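Local coordinates for ribosome inactivating type 1 protein (Iris hollandica, PDB 3MVG) that belongs to the single-chain, type 1 class of plant ribosome-inactivating proteins, at residues 14-17 with 18-22. Numbering follows the deposited sequence. Where two conformers were deposited one is given.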
loop_
_atom_site.group_PDB
_atom_site.type_symbol
_atom_site.label_atom_id
_atom_site.label_comp_id
_atom_site.label_asym_id
_atom_site.label_seq_id
_atom_site.Cartn_x
_atom_site.Cartn_y
_atom_site.Cartn_z
ATOM N N ARG A 14 -2.750 9.736 4.386
ATOM C CA ARG A 14 -1.541 10.500 4.121
ATOM C C ARG A 14 -0.743 10.792 5.389
ATOM O O ARG A 14 0.475 10.630 5.399
ATOM C CB ARG A 14 -1.930 11.802 3.412
ATOM C CG ARG A 14 -0.825 12.502 2.642
ATOM C CD ARG A 14 -1.475 13.639 1.847
ATOM N NE ARG A 14 -0.592 14.282 0.877
ATOM C CZ ARG A 14 0.024 15.445 1.070
ATOM N NH1 ARG A 14 0.798 15.944 0.117
ATOM N NH2 ARG A 14 -0.128 16.110 2.213
ATOM N N SER A 15 -1.410 11.205 6.468
ATOM C CA SER A 15 -0.690 11.535 7.698
ATOM C C SER A 15 -0.051 10.303 8.344
ATOM O O SER A 15 1.063 10.384 8.867
ATOM C CB SER A 15 -1.547 12.309 8.709
ATOM O OG SER A 15 -2.547 11.503 9.320
ATOM N N TYR A 16 -0.741 9.170 8.286
ATOM C CA TYR A 16 -0.190 7.935 8.831
ATOM C C TYR A 16 1.010 7.487 7.991
ATOM O O TYR A 16 2.068 7.151 8.525
ATOM C CB TYR A 16 -1.269 6.856 8.909
ATOM C CG TYR A 16 -0.749 5.556 9.470
ATOM C CD1 TYR A 16 -0.405 5.438 10.814
ATOM C CD2 TYR A 16 -0.581 4.450 8.649
ATOM C CE1 TYR A 16 0.091 4.233 11.326
ATOM C CE2 TYR A 16 -0.092 3.247 9.145
ATOM C CZ TYR A 16 0.234 3.149 10.479
ATOM O OH TYR A 16 0.719 1.939 10.943
ATOM N N SER A 17 0.864 7.509 6.673
ATOM C CA SER A 17 1.967 7.128 5.796
ATOM C C SER A 17 3.154 8.085 5.901
ATOM O O SER A 17 4.309 7.641 5.855
ATOM C CB SER A 17 1.480 7.029 4.364
ATOM O OG SER A 17 0.624 5.921 4.233
ATOM N N ASP A 18 2.893 9.383 6.045
ATOM C CA ASP A 18 3.970 10.350 6.235
ATOM C C ASP A 18 4.740 10.071 7.520
ATOM O O ASP A 18 5.972 10.149 7.546
ATOM C CB ASP A 18 3.420 11.784 6.255
ATOM C CG ASP A 18 3.082 12.321 4.860
ATOM O OD1 ASP A 18 3.429 11.690 3.843
ATOM O OD2 ASP A 18 2.463 13.404 4.784
ATOM N N PHE A 19 4.012 9.771 8.593
ATOM C CA PHE A 19 4.625 9.383 9.855
ATOM C C PHE A 19 5.576 8.192 9.671
ATOM O O PHE A 19 6.731 8.252 10.064
ATOM C CB PHE A 19 3.534 9.094 10.896
ATOM C CG PHE A 19 3.971 8.185 12.016
ATOM C CD1 PHE A 19 5.010 8.546 12.866
ATOM C CD2 PHE A 19 3.328 6.982 12.236
ATOM C CE1 PHE A 19 5.420 7.711 13.910
ATOM C CE2 PHE A 19 3.726 6.140 13.278
ATOM C CZ PHE A 19 4.775 6.508 14.115
ATOM N N LEU A 20 5.089 7.132 9.047
ATOM C CA LEU A 20 5.912 5.941 8.871
ATOM C C LEU A 20 7.118 6.216 7.999
ATOM O O LEU A 20 8.189 5.668 8.243
ATOM C CB LEU A 20 5.094 4.794 8.287
ATOM C CG LEU A 20 4.015 4.213 9.202
ATOM C CD1 LEU A 20 3.344 3.082 8.466
ATOM C CD2 LEU A 20 4.595 3.700 10.520
ATOM N N GLN A 21 6.963 7.045 6.974
ATOM C CA GLN A 21 8.099 7.315 6.099
ATOM C C GLN A 21 9.169 8.115 6.832
ATOM O O GLN A 21 10.364 7.819 6.716
ATOM C CB GLN A 21 7.667 7.994 4.798
ATOM C CG GLN A 21 8.804 8.077 3.773
ATOM C CD GLN A 21 9.413 6.716 3.477
ATOM O OE1 GLN A 21 8.704 5.724 3.324
ATOM N NE2 GLN A 21 10.737 6.662 3.390
ATOM N N ASN A 22 8.760 9.124 7.597
ATOM C CA ASN A 22 9.711 9.864 8.428
ATOM C C ASN A 22 10.395 8.947 9.441
ATOM O O ASN A 22 11.594 9.069 9.708
ATOM C CB ASN A 22 9.021 11.028 9.141
ATOM C CG ASN A 22 8.813 12.221 8.235
ATOM O OD1 ASN A 22 9.634 12.501 7.359
ATOM N ND2 ASN A 22 7.719 12.939 8.447
#
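Tyr-16 and Leu-20, one helical turn apart in helix 13-27, make the tightest apolar contact of this stretch and illustrate how a single helix serves both its own chain and a neighbouring one. The CD1 methyl of Leu-20 comes within 3.5 Å of Tyr-16 CE2 and also borders CZ, while Leu-20 CG sits over one face of the phenol ring, displaced toward the rim. With CG of Tyr-16 anti to the backbone N (chi1 -180°), the ring leans slightly toward the C-terminal end; Leu-20, its CG beside the backbone N (chi1 -68°), extends back along the helix to meet it. Phe-19 approaches the same ring obliquely and more loosely, its CD2 lying 4.3 Å from Tyr-16 CD1; on its own account it meets the ring of Phe-6. The tyrosine hydroxyl, at the end of this buried side chain, is hydrogen-bonded to the carbonyl oxygen of Leu-158, and Ser-17 OG to Glu-169.

Backbone hydrogen bonds of the i to i+4 kind tie the two turns together. Asp-18 N donates to Arg-14 O at 2.8 Å (N-H...O 157°), and Phe-19, Leu-20 and Gln-21 repeat the pattern with Ser-15, Tyr-16 and Ser-17. The carboxylate carbon CG of Asp-18 lies 3.2 Å from that same Arg-14 O.

On the outward side Arg-14 NH2 and Asp-18 OD2 lie 4.5 Å apart, the two flat groups steeply inclined and no N-H aimed at the oxygen. The extended arginine instead uses NE in a salt bridge to Asp-18 of the second subunit.

Apolar side chains and polar links thus join the helix to its own chain, whereas Arg-14 and Asp-18, probably attracted only weakly to each other, serve the subunit interface, the arginine by its salt bridge and the aspartate by packing on Arg-14 of the second subunit.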